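Local coordinates for protein UTP-glucose-1-phosphate uridylyltransferase 2 (Trypanosoma brucei, PDB 3GUE) that probably catalyses the reaction of UTP with alpha-D-glucose 1-phosphate to give UDP-glucose and diphosphate, at residues Ile47-Ile52 with Val277-Ala282; Ala77-Leu82 with Val126-Met131; Cys400-Gly405 with Leu434-Ser439; Glu415-Ile420 with Gly444-Gly449. All coordinates share one frame; numbering follows the deposited sequence. Where two conformers were deposited one is given.

Interaction 1: residues Ile47-Ile52 with Val277-Ala282; sequences IPEKSI and VLRESA. With UPG (uridine-5'-diphosphate-glucose), chain C.
Loop 47-52 keeps its backbone well clear of strand 275-280, with Ile47 CA 6.6 Å from Arg279 CA and Ile52 CA 8.1 Å from Val277 CA, so side chains must bridge the gap. Arg279 carries most of the bridge. Its CG lies anti to the backbone N (chi1 -175°), and the chain runs out extended until a bend at chi3 presents the guanidinium to the loop. NH1 of Arg279 donates to Ile47 O at 3.1 Å, arriving nearly along the C=O axis. The salt bridge is shorter: Arg279 NH2 meets the syn lone pair of Glu49 OE1 at 2.7 Å, and NH1 adds a weak bond to that oxygen. Both acceptors lie near the guanidinium plane, although the carboxylate is rotated 43° from it. Over one guanidinium face sits Ile52 CD1, 3.8 Å from Arg279 CZ. The contact spans the two margins of a three-stranded antiparallel sheet: loop 47-52 leads into strand 53-54 at one margin, while strand 275-280 forms the other and 257-262 runs between. Ile47 and the aliphatic part of Arg279 lie alongside each other, pointing opposite ways, Ile47 CB 3.7 Å from Arg279 CD. Both charges have further partners: Arg279 NH2 also hydrogen-bonds His258, and Glu49 OE2 salt-bridges Lys297 and hydrogen-bonds His298. Next along the strand, Glu280 grips the glucose of UPG: OE1 accepts from O2' and OE2 from O3', both at 2.5 Å.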
# COMPACT_ATOMS: atom_id res chain seq x y z
N ILE A 47 -4.16 -17.64 6.49
CA ILE A 47 -5.59 -17.79 6.26
C ILE A 47 -5.80 -18.83 5.14
O ILE A 47 -5.83 -18.46 3.96
CB ILE A 47 -6.23 -16.42 5.88
CG1 ILE A 47 -6.09 -15.44 7.06
CG2 ILE A 47 -7.71 -16.58 5.42
CD1 ILE A 47 -6.33 -13.98 6.68
N PRO A 48 -5.89 -20.12 5.50
CA PRO A 48 -5.98 -21.18 4.49
C PRO A 48 -7.30 -21.12 3.74
O PRO A 48 -8.33 -20.81 4.35
CB PRO A 48 -5.88 -22.47 5.31
CG PRO A 48 -5.38 -22.04 6.64
CD PRO A 48 -5.94 -20.69 6.86
N GLU A 49 -7.25 -21.41 2.44
CA GLU A 49 -8.43 -21.34 1.56
C GLU A 49 -9.64 -21.99 2.18
O GLU A 49 -10.77 -21.53 2.01
CB GLU A 49 -8.14 -21.98 0.18
CG GLU A 49 -9.23 -21.73 -0.89
CD GLU A 49 -9.30 -20.27 -1.32
OE1 GLU A 49 -8.30 -19.55 -1.11
OE2 GLU A 49 -10.34 -19.85 -1.88
N LYS A 50 -9.40 -23.06 2.93
CA LYS A 50 -10.49 -23.86 3.49
C LYS A 50 -11.17 -23.21 4.72
O LYS A 50 -12.21 -23.72 5.22
CB LYS A 50 -10.00 -25.28 3.75
CG LYS A 50 -9.91 -26.10 2.47
CD LYS A 50 -9.78 -27.59 2.73
CE LYS A 50 -9.47 -28.36 1.45
NZ LYS A 50 -9.17 -29.83 1.70
N SER A 51 -10.62 -22.06 5.15
CA SER A 51 -11.11 -21.30 6.31
C SER A 51 -12.04 -20.17 5.91
O SER A 51 -12.65 -19.50 6.77
CB SER A 51 -9.92 -20.75 7.14
OG SER A 51 -9.29 -19.66 6.49
N ILE A 52 -12.15 -19.94 4.61
CA ILE A 52 -12.90 -18.82 4.10
C ILE A 52 -13.76 -19.19 2.91
O ILE A 52 -13.58 -20.25 2.27
CB ILE A 52 -11.97 -17.64 3.70
CG1 ILE A 52 -10.85 -18.15 2.78
CG2 ILE A 52 -11.45 -16.95 4.96
CD1 ILE A 52 -10.23 -17.09 1.93
N VAL A 277 -13.33 -10.90 6.08
CA VAL A 277 -11.91 -11.09 6.36
C VAL A 277 -11.09 -10.53 5.20
O VAL A 277 -11.50 -10.55 4.04
CB VAL A 277 -11.49 -12.59 6.68
CG1 VAL A 277 -12.62 -13.41 7.35
CG2 VAL A 277 -10.96 -13.32 5.45
N LEU A 278 -9.92 -10.00 5.53
CA LEU A 278 -8.98 -9.53 4.53
C LEU A 278 -7.86 -10.55 4.49
O LEU A 278 -7.27 -10.89 5.54
CB LEU A 278 -8.49 -8.13 4.89
CG LEU A 278 -7.41 -7.44 4.06
CD1 LEU A 278 -7.91 -7.11 2.67
CD2 LEU A 278 -6.97 -6.12 4.80
N ARG A 279 -7.62 -11.16 3.34
CA ARG A 279 -6.45 -12.02 3.22
C ARG A 279 -5.36 -11.34 2.39
O ARG A 279 -5.51 -11.19 1.16
CB ARG A 279 -6.79 -13.38 2.65
CG ARG A 279 -5.58 -14.31 2.66
CD ARG A 279 -5.89 -15.70 2.25
NE ARG A 279 -6.51 -15.81 0.93
CZ ARG A 279 -6.79 -16.98 0.35
NH1 ARG A 279 -6.46 -18.10 0.98
NH2 ARG A 279 -7.38 -17.02 -0.84
N GLU A 280 -4.29 -10.92 3.07
CA GLU A 280 -3.11 -10.29 2.43
C GLU A 280 -2.21 -11.34 1.79
O GLU A 280 -2.30 -12.52 2.10
CB GLU A 280 -2.30 -9.51 3.45
CG GLU A 280 -3.01 -8.29 4.05
CD GLU A 280 -3.21 -7.16 3.06
OE1 GLU A 280 -2.25 -6.45 2.70
OE2 GLU A 280 -4.35 -6.97 2.66
N SER A 281 -1.32 -10.90 0.90
CA SER A 281 -0.28 -11.77 0.34
C SER A 281 0.50 -12.56 1.41
O SER A 281 0.71 -13.78 1.26
CB SER A 281 0.71 -10.93 -0.47
OG SER A 281 0.15 -10.56 -1.71
N ALA A 282 0.91 -11.87 2.46
CA ALA A 282 1.67 -12.46 3.56
C ALA A 282 0.88 -13.46 4.42
O ALA A 282 1.46 -14.18 5.24
CB ALA A 282 2.23 -11.37 4.43
N1 UPG C . 3.31 1.48 4.81
C2 UPG C . 3.41 2.22 6.01
N3 UPG C . 3.87 1.55 7.13
C4 UPG C . 4.23 0.23 7.13
C5 UPG C . 4.12 -0.52 5.95
C6 UPG C . 3.66 0.09 4.79
O2 UPG C . 3.14 3.42 6.12
O4 UPG C . 4.64 -0.26 8.19
C1C UPG C . 2.81 2.15 3.57
C2C UPG C . 3.57 1.99 2.25
O2C UPG C . 4.68 2.90 2.18
C3C UPG C . 2.47 2.39 1.27
C4C UPG C . 1.23 1.77 1.89
O4C UPG C . 1.52 1.57 3.30
O3C UPG C . 2.32 3.81 1.29
C5C UPG C . 0.91 0.37 1.27
O5C UPG C . 1.86 -0.61 1.58
PA UPG C . 2.33 -1.68 0.46
O1A UPG C . 2.62 -0.87 -0.75
O2A UPG C . 3.35 -2.60 0.98
O3A UPG C . 0.93 -2.50 0.18
PB UPG C . 0.39 -3.83 0.94
O1B UPG C . 0.41 -3.57 2.39
O2B UPG C . 1.04 -5.07 0.40
O3B UPG C . -1.10 -3.87 0.33
C1' UPG C . -2.03 -2.77 0.68
C2' UPG C . -3.24 -3.37 1.38
C3' UPG C . -3.86 -4.40 0.45
C4' UPG C . -4.29 -3.70 -0.85
C5' UPG C . -3.08 -2.99 -1.51
C6' UPG C . -3.54 -2.06 -2.60
O2' UPG C . -2.87 -4.00 2.62
O3' UPG C . -4.93 -5.05 1.11
O4' UPG C . -4.85 -4.64 -1.76
O5' UPG C . -2.35 -2.15 -0.58
O6' UPG C . -2.43 -1.71 -3.42

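Interaction 2: residues Ala77-Leu82 with Val126-Met131; sequences AVVLKL and VPFMLM. With UPG (uridine-5'-diphosphate-glucose), chain C.
Strands 77-82 and 128-131 run parallel, their axes 4.7 Å apart at closest and inclined by 25°, as neighbours in the mixed sheet of the GT-A nucleotide-binding domain. Four backbone hydrogen bonds join segments 77-82 and 126-131: Val79 N to Pro127 O, Met129 N to Val79 O, Lys81 N to Met129 O and Met131 N to Lys81 O. The straightest, from Lys81 N to Met129 O, is 2.9 Å long. Both Leu82 and Met131 reach the ligand, Leu82 CB and CD1 lying against the ribose of UPG. Met131 CB lies 4.0 Å from Leu80 CD1, which also abuts Met129 CB at 3.6 Å. CG is anti to the backbone N (chi1 -171°), carrying the chain out alongside Leu82, which points the same way. A bend at chi3 (86°) then turns CE beside Leu82 CD2 at 3.9 Å, with UPG O2 of the uracil 3.6 Å from that CE. On the other face, Lys81 sends NZ to Ser218 OG and Asn222 O, while Val79 CG1 meets the edge of the Phe128 ring. Since a methyl faces uracil O2, Met131 offers that oxygen van der Waals contact, and polar grip on UPG comes from residues such as Gln162 and Asn219.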
# COMPACT_ATOMS: atom_id res chain seq x y z
N ALA A 77 -13.63 16.27 7.86
CA ALA A 77 -12.77 15.29 7.22
C ALA A 77 -11.26 15.68 7.24
O ALA A 77 -10.91 16.85 7.29
CB ALA A 77 -13.27 15.00 5.83
N VAL A 78 -10.40 14.67 7.24
CA VAL A 78 -8.95 14.82 7.40
C VAL A 78 -8.34 13.77 6.45
O VAL A 78 -8.89 12.70 6.27
CB VAL A 78 -8.49 14.54 8.87
CG1 VAL A 78 -6.99 14.33 8.97
CG2 VAL A 78 -8.91 15.69 9.83
N VAL A 79 -7.22 14.11 5.84
CA VAL A 79 -6.57 13.19 4.90
C VAL A 79 -5.27 12.70 5.50
O VAL A 79 -4.52 13.47 6.10
CB VAL A 79 -6.36 13.83 3.49
CG1 VAL A 79 -5.62 12.84 2.54
CG2 VAL A 79 -7.70 14.22 2.89
N LEU A 80 -5.06 11.39 5.37
CA LEU A 80 -3.78 10.77 5.71
C LEU A 80 -3.30 9.97 4.51
O LEU A 80 -4.06 9.16 3.94
CB LEU A 80 -3.91 9.86 6.93
CG LEU A 80 -2.72 9.07 7.52
CD1 LEU A 80 -1.55 9.90 7.84
CD2 LEU A 80 -3.17 8.33 8.78
N LYS A 81 -2.06 10.20 4.12
CA LYS A 81 -1.40 9.36 3.10
C LYS A 81 -0.35 8.51 3.81
O LYS A 81 0.49 9.06 4.54
CB LYS A 81 -0.77 10.26 2.03
CG LYS A 81 -1.54 10.35 0.69
CD LYS A 81 -1.35 9.06 -0.12
CE LYS A 81 -1.59 9.25 -1.63
NZ LYS A 81 -2.96 8.77 -2.05
N LEU A 82 -0.43 7.19 3.65
CA LEU A 82 0.56 6.26 4.21
C LEU A 82 1.92 6.48 3.49
O LEU A 82 1.98 6.60 2.27
CB LEU A 82 0.09 4.81 4.07
CG LEU A 82 -1.28 4.44 4.66
CD1 LEU A 82 -1.68 2.97 4.40
CD2 LEU A 82 -1.40 4.80 6.17
N VAL A 126 -8.46 21.54 4.25
CA VAL A 126 -8.58 20.17 4.80
C VAL A 126 -7.25 19.72 5.40
O VAL A 126 -6.21 19.81 4.73
CB VAL A 126 -9.09 19.16 3.71
CG1 VAL A 126 -8.10 19.08 2.55
CG2 VAL A 126 -9.36 17.76 4.30
N PRO A 127 -7.26 19.25 6.66
CA PRO A 127 -6.04 18.75 7.28
C PRO A 127 -5.42 17.59 6.52
O PRO A 127 -6.12 16.78 5.88
CB PRO A 127 -6.50 18.35 8.70
CG PRO A 127 -7.67 19.21 8.95
CD PRO A 127 -8.38 19.21 7.62
N PHE A 128 -4.09 17.55 6.52
CA PHE A 128 -3.33 16.56 5.77
C PHE A 128 -2.15 16.06 6.58
O PHE A 128 -1.44 16.86 7.19
CB PHE A 128 -2.79 17.16 4.47
CG PHE A 128 -1.92 16.21 3.66
CD1 PHE A 128 -2.49 15.17 2.91
CD2 PHE A 128 -0.54 16.39 3.61
CE1 PHE A 128 -1.68 14.31 2.15
CE2 PHE A 128 0.29 15.52 2.82
CZ PHE A 128 -0.28 14.50 2.10
N MET A 129 -1.92 14.75 6.51
CA MET A 129 -0.88 14.08 7.30
C MET A 129 -0.24 13.00 6.44
O MET A 129 -0.84 12.50 5.49
CB MET A 129 -1.48 13.44 8.57
CG MET A 129 -1.87 14.43 9.68
SD MET A 129 -2.37 13.65 11.25
CE MET A 129 -3.91 12.91 10.76
N LEU A 130 0.99 12.67 6.77
CA LEU A 130 1.74 11.62 6.10
C LEU A 130 2.26 10.76 7.26
O LEU A 130 2.88 11.26 8.21
CB LEU A 130 2.89 12.23 5.27
CG LEU A 130 2.65 12.90 3.91
CD1 LEU A 130 3.76 13.90 3.68
CD2 LEU A 130 2.64 11.89 2.73
N MET A 131 1.94 9.48 7.21
CA MET A 131 2.48 8.56 8.19
C MET A 131 3.84 8.10 7.72
O MET A 131 3.97 7.32 6.75
CB MET A 131 1.55 7.38 8.43
CG MET A 131 1.98 6.51 9.62
SD MET A 131 0.75 5.32 10.10
CE MET A 131 1.10 3.92 9.00
N1 UPG C . 3.31 1.48 4.81
C2 UPG C . 3.41 2.22 6.01
N3 UPG C . 3.87 1.55 7.13
C4 UPG C . 4.23 0.23 7.13
C5 UPG C . 4.12 -0.52 5.95
C6 UPG C . 3.66 0.09 4.79
O2 UPG C . 3.14 3.42 6.12
O4 UPG C . 4.64 -0.26 8.19
C1C UPG C . 2.81 2.15 3.57
C2C UPG C . 3.57 1.99 2.25
O2C UPG C . 4.68 2.90 2.18
C3C UPG C . 2.47 2.39 1.27
C4C UPG C . 1.23 1.77 1.89
O4C UPG C . 1.52 1.57 3.30
O3C UPG C . 2.32 3.81 1.29
C5C UPG C . 0.91 0.37 1.27
O5C UPG C . 1.86 -0.61 1.58
PA UPG C . 2.33 -1.68 0.46
O1A UPG C . 2.62 -0.87 -0.75
O2A UPG C . 3.35 -2.60 0.98
O3A UPG C . 0.93 -2.50 0.18
PB UPG C . 0.39 -3.83 0.94
O1B UPG C . 0.41 -3.57 2.39
O2B UPG C . 1.04 -5.07 0.40
O3B UPG C . -1.10 -3.87 0.33
C1' UPG C . -2.03 -2.77 0.68
C2' UPG C . -3.24 -3.37 1.38
C3' UPG C . -3.86 -4.40 0.45
C4' UPG C . -4.29 -3.70 -0.85
C5' UPG C . -3.08 -2.99 -1.51
C6' UPG C . -3.54 -2.06 -2.60
O2' UPG C . -2.87 -4.00 2.62
O3' UPG C . -4.93 -5.05 1.11
O4' UPG C . -4.85 -4.64 -1.76
O5' UPG C . -2.35 -2.15 -0.58
O6' UPG C . -2.43 -1.71 -3.42

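Interaction 3: residues Cys400-Gly405 with Leu434-Ser439; sequences CEERNG and LRQCTS
Two arginines, one from each segment, make the polar contacts, each donating through NH1 across the interface. Arg403 NH1 donates to Arg435 O at 2.9 Å with an N-H...O angle of 161°; the carbonyl offers a lone pair, and its oxygen lies in the guanidinium plane. Arg435 NH1 binds Glu402 OE2 at 2.9 Å, a salt bridge on the syn lone pair with carboxylate and guanidinium nearly coplanar (29° apart). Around this pair the packing is close. Arg403 CD comes within 3.0 Å of Cys437 O, Thr438 CG2 stands 3.5 Å from Arg403 NH2, and Cys400 SG lies 3.9 Å from Arg435 CB. Torsions set these groups in place: Arg403 bends at chi2 and chi3 and so curls back onto the turn, whereas Arg435, with CG in the crowded position between backbone N and carbonyl carbon (chi1 56°), extends straight to NE. Behind them, a type I beta turn from Leu434 to Cys437, closed by Cys437 N to Leu434 O at 3.0 Å, presents Arg435 O to its donor. Asp387 OD1 accepts from the amides of Leu434 and Arg435, fixing the start of that turn, while a 3-10 turn at 401-403 carries Glu402 and Arg403. The contact joins the loop between strands 397-399 and 409-412 to the start of strand 437-443, which lies next to 409-412 in a four-stranded parallel sheet, consistent with the C-terminal beta-helix of this family.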
# COMPACT_ATOMS: atom_id res chain seq x y z
N CYS A 400 -5.91 5.02 -18.68
CA CYS A 400 -6.46 5.53 -19.92
C CYS A 400 -7.78 4.84 -20.31
O CYS A 400 -8.03 3.67 -19.95
CB CYS A 400 -5.44 5.41 -21.06
SG CYS A 400 -5.06 3.71 -21.59
N GLU A 401 -8.59 5.58 -21.06
CA GLU A 401 -9.93 5.16 -21.43
C GLU A 401 -9.94 3.90 -22.29
O GLU A 401 -10.80 3.03 -22.15
CB GLU A 401 -10.65 6.30 -22.15
CG GLU A 401 -12.16 6.24 -22.06
CD GLU A 401 -12.87 6.84 -23.28
OE1 GLU A 401 -12.31 7.75 -23.94
OE2 GLU A 401 -14.01 6.40 -23.57
N GLU A 402 -8.98 3.80 -23.19
CA GLU A 402 -8.95 2.70 -24.14
C GLU A 402 -8.57 1.35 -23.52
O GLU A 402 -8.74 0.31 -24.16
CB GLU A 402 -8.04 3.04 -25.32
CG GLU A 402 -6.56 3.17 -24.96
CD GLU A 402 -5.70 3.41 -26.18
OE1 GLU A 402 -5.77 2.61 -27.14
OE2 GLU A 402 -4.96 4.41 -26.18
N ARG A 403 -8.04 1.37 -22.29
CA ARG A 403 -7.79 0.11 -21.55
C ARG A 403 -9.04 -0.44 -20.83
O ARG A 403 -8.95 -1.42 -20.09
CB ARG A 403 -6.57 0.21 -20.62
CG ARG A 403 -5.21 0.22 -21.37
CD ARG A 403 -4.71 -1.15 -21.93
NE ARG A 403 -5.73 -2.01 -22.55
CZ ARG A 403 -6.15 -1.93 -23.82
NH1 ARG A 403 -5.66 -1.02 -24.65
NH2 ARG A 403 -7.08 -2.76 -24.26
N ASN A 404 -10.19 0.19 -21.10
CA ASN A 404 -11.51 -0.26 -20.61
C ASN A 404 -11.54 -0.75 -19.15
O ASN A 404 -12.22 -1.73 -18.83
CB ASN A 404 -12.16 -1.28 -21.58
CG ASN A 404 -11.31 -2.54 -21.81
OD1 ASN A 404 -11.27 -3.45 -20.97
ND2 ASN A 404 -10.66 -2.61 -22.97
N GLY A 405 -10.82 -0.05 -18.28
CA GLY A 405 -10.74 -0.39 -16.84
C GLY A 405 -9.73 -1.46 -16.46
O GLY A 405 -9.57 -1.75 -15.27
N LEU A 434 2.32 2.01 -23.74
CA LEU A 434 1.56 0.83 -23.27
C LEU A 434 0.04 1.06 -23.21
O LEU A 434 -0.69 0.21 -22.72
CB LEU A 434 2.07 0.36 -21.88
CG LEU A 434 3.53 -0.15 -21.84
CD1 LEU A 434 3.96 -0.30 -20.42
CD2 LEU A 434 3.70 -1.50 -22.57
N ARG A 435 -0.42 2.19 -23.70
CA ARG A 435 -1.85 2.48 -23.71
C ARG A 435 -2.69 1.48 -24.54
O ARG A 435 -3.83 1.22 -24.21
CB ARG A 435 -2.15 3.94 -24.12
CG ARG A 435 -1.57 4.35 -25.47
CD ARG A 435 -1.92 5.79 -25.86
NE ARG A 435 -1.39 6.05 -27.19
CZ ARG A 435 -1.95 5.61 -28.33
NH1 ARG A 435 -3.10 4.93 -28.30
NH2 ARG A 435 -1.37 5.88 -29.49
N GLN A 436 -2.10 0.89 -25.57
CA GLN A 436 -2.78 -0.13 -26.37
C GLN A 436 -2.41 -1.56 -25.96
O GLN A 436 -2.73 -2.51 -26.67
CB GLN A 436 -2.49 0.05 -27.87
CG GLN A 436 -2.49 1.50 -28.36
CD GLN A 436 -2.23 1.60 -29.85
OE1 GLN A 436 -1.11 1.88 -30.29
NE2 GLN A 436 -3.25 1.35 -30.64
N CYS A 437 -1.69 -1.71 -24.84
CA CYS A 437 -1.17 -3.00 -24.44
C CYS A 437 -2.13 -3.73 -23.50
O CYS A 437 -2.54 -3.19 -22.47
CB CYS A 437 0.20 -2.82 -23.79
SG CYS A 437 0.83 -4.32 -23.09
N THR A 438 -2.52 -4.94 -23.86
CA THR A 438 -3.33 -5.75 -22.93
C THR A 438 -2.43 -6.60 -22.02
O THR A 438 -2.81 -6.98 -20.92
CB THR A 438 -4.43 -6.64 -23.63
OG1 THR A 438 -3.82 -7.66 -24.41
CG2 THR A 438 -5.35 -5.83 -24.53
N SER A 439 -1.22 -6.88 -22.50
CA SER A 439 -0.33 -7.83 -21.84
C SER A 439 1.11 -7.65 -22.34
O SER A 439 1.34 -7.57 -23.53
CB SER A 439 -0.81 -9.24 -22.15
OG SER A 439 -0.16 -10.19 -21.36

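Interaction 4: residues Glu415-Ile420 with Gly444-Gly449; sequences EHYKMI and GLVEFG
Tyr417 and His416 meet segment 444-449 differently: the tyrosine reaches Gly444 and Val446 with its hydroxyl, while the histidine turns a ring face to Leu445. Both have CG anti to their own carbonyl carbon, yet the Tyr417 ring passes beneath its neighbour, with His416 CB 3.6 Å above the centre of its plane. The phenol tip is gripped at the ring's edge. Tyr417 OH donates to Gly444 O at 2.7 Å, on a lone pair in the carbonyl plane, and accepts a weak bond from Val446 N at 2.8 Å, bent to 121° at the hydrogen. One hydroxyl thus bridges the residues on either side of Leu445. Val446 CB adds van der Waals contact, 3.5 Å from Tyr417 OH. The backbone held here is the short link between strands 437-443 and 446-448, which belong to different parallel sheets; 446-448 pairs with 468-470, consistent with the C-terminal beta-helix of these enzymes. Against the His416 ring the leucine makes a CH-pi contact: Leu445 CG lies 4.3 Å from the ring centroid, 21° off the normal, the two side chains crossing at about a right angle. His416 CE1 rests 3.4 Å from Gly444 CA, where a positive phi of 77° suits glycine. Asp413 ties the two sides together, OD2 accepting from Gly444 N and, weakly, from His416 ND1. Leu426 of helix 420-427 packs on both Tyr417 and Val446.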
# COMPACT_ATOMS: atom_id res chain seq x y z
N GLU A 415 14.15 -12.37 -12.07
CA GLU A 415 15.62 -12.46 -11.96
C GLU A 415 16.33 -11.18 -12.45
O GLU A 415 17.52 -10.99 -12.20
CB GLU A 415 16.13 -13.66 -12.77
CG GLU A 415 15.55 -15.01 -12.37
CD GLU A 415 16.09 -16.16 -13.20
OE1 GLU A 415 16.75 -15.91 -14.24
OE2 GLU A 415 15.89 -17.34 -12.82
N HIS A 416 15.59 -10.32 -13.14
CA HIS A 416 16.19 -9.15 -13.78
C HIS A 416 15.57 -7.79 -13.43
O HIS A 416 16.26 -6.76 -13.48
CB HIS A 416 16.19 -9.31 -15.31
CG HIS A 416 17.02 -10.46 -15.79
ND1 HIS A 416 16.51 -11.45 -16.60
CD2 HIS A 416 18.31 -10.79 -15.55
CE1 HIS A 416 17.45 -12.34 -16.86
NE2 HIS A 416 18.56 -11.96 -16.24
N TYR A 417 14.28 -7.79 -13.11
CA TYR A 417 13.51 -6.53 -13.10
C TYR A 417 12.84 -6.19 -11.79
O TYR A 417 12.07 -5.22 -11.69
CB TYR A 417 12.46 -6.56 -14.23
CG TYR A 417 13.12 -6.79 -15.57
CD1 TYR A 417 14.01 -5.84 -16.07
CD2 TYR A 417 12.90 -7.95 -16.30
CE1 TYR A 417 14.64 -6.04 -17.29
CE2 TYR A 417 13.54 -8.16 -17.51
CZ TYR A 417 14.41 -7.20 -18.00
OH TYR A 417 15.04 -7.39 -19.19
N LYS A 418 13.12 -7.01 -10.79
CA LYS A 418 12.39 -6.94 -9.54
C LYS A 418 12.97 -5.78 -8.74
O LYS A 418 12.23 -4.96 -8.18
CB LYS A 418 12.43 -8.29 -8.81
CG LYS A 418 12.19 -8.20 -7.31
CD LYS A 418 11.75 -9.52 -6.71
CE LYS A 418 11.32 -9.32 -5.28
NZ LYS A 418 10.42 -8.13 -5.11
N MET A 419 14.30 -5.69 -8.75
CA MET A 419 15.02 -4.60 -8.11
C MET A 419 15.07 -3.40 -9.04
O MET A 419 15.18 -3.57 -10.26
CB MET A 419 16.42 -5.05 -7.72
CG MET A 419 16.51 -6.27 -6.76
SD MET A 419 15.98 -5.99 -5.04
CE MET A 419 14.27 -6.53 -5.16
N ILE A 420 14.98 -2.19 -8.47
CA ILE A 420 14.83 -0.99 -9.32
C ILE A 420 16.04 -0.79 -10.23
O ILE A 420 15.90 -0.28 -11.34
CB ILE A 420 14.47 0.33 -8.54
CG1 ILE A 420 14.41 1.50 -9.54
CG2 ILE A 420 15.48 0.64 -7.49
CD1 ILE A 420 13.23 2.42 -9.43
N GLY A 444 14.56 -12.58 -19.60
CA GLY A 444 15.96 -12.34 -19.91
C GLY A 444 16.30 -10.85 -19.90
O GLY A 444 15.46 -10.00 -19.49
N LEU A 445 17.53 -10.52 -20.31
CA LEU A 445 17.95 -9.10 -20.40
C LEU A 445 17.44 -8.38 -21.66
O LEU A 445 17.69 -8.81 -22.78
CB LEU A 445 19.48 -8.97 -20.29
CG LEU A 445 20.10 -9.22 -18.91
CD1 LEU A 445 21.57 -9.61 -19.04
CD2 LEU A 445 19.92 -7.99 -17.99
N VAL A 446 16.73 -7.27 -21.45
CA VAL A 446 16.00 -6.56 -22.52
C VAL A 446 16.06 -5.08 -22.21
O VAL A 446 15.97 -4.66 -21.05
CB VAL A 446 14.51 -7.07 -22.66
CG1 VAL A 446 13.64 -6.14 -23.47
CG2 VAL A 446 14.45 -8.49 -23.24
N GLU A 447 16.22 -4.29 -23.27
CA GLU A 447 16.38 -2.84 -23.16
C GLU A 447 15.57 -2.10 -24.25
O GLU A 447 15.91 -2.16 -25.43
CB GLU A 447 17.86 -2.47 -23.25
CG GLU A 447 18.73 -2.89 -22.03
CD GLU A 447 20.18 -2.46 -22.15
OE1 GLU A 447 20.50 -1.53 -22.92
OE2 GLU A 447 21.02 -3.07 -21.45
N PHE A 448 14.49 -1.43 -23.83
CA PHE A 448 13.73 -0.54 -24.71
C PHE A 448 14.54 0.69 -25.06
O PHE A 448 15.24 1.23 -24.21
CB PHE A 448 12.41 -0.08 -24.06
CG PHE A 448 11.38 -1.16 -23.95
CD1 PHE A 448 10.68 -1.59 -25.07
CD2 PHE A 448 11.13 -1.76 -22.72
CE1 PHE A 448 9.73 -2.61 -24.98
CE2 PHE A 448 10.17 -2.79 -22.60
CZ PHE A 448 9.47 -3.22 -23.72
N GLY A 449 14.43 1.11 -26.32
CA GLY A 449 14.89 2.41 -26.76
C GLY A 449 13.68 3.33 -26.81
O GLY A 449 12.71 3.13 -26.07

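How the interactions relate
From the N terminus, the chain leaves 47-52, forms the parallel pair of interaction 2, which closes a loop holding helix 107-122, and only later returns at 277-282, so interaction 2 is nested inside the long loop closed by interaction 1. These two lie on opposite sides of the chain's centre, with nearest atoms about 10 Å apart, and both reach UPG, one at the glucose and the other at the uridine. Interactions 3 and 4 follow in series and cross each other, closing short overlapping loops that both run through helix 420-427. Their nearest atoms are about 6 Å apart, and strands 437-443 and 446-448 follow each other in the chain, tying both preceding loops to the C-terminal parallel sheets.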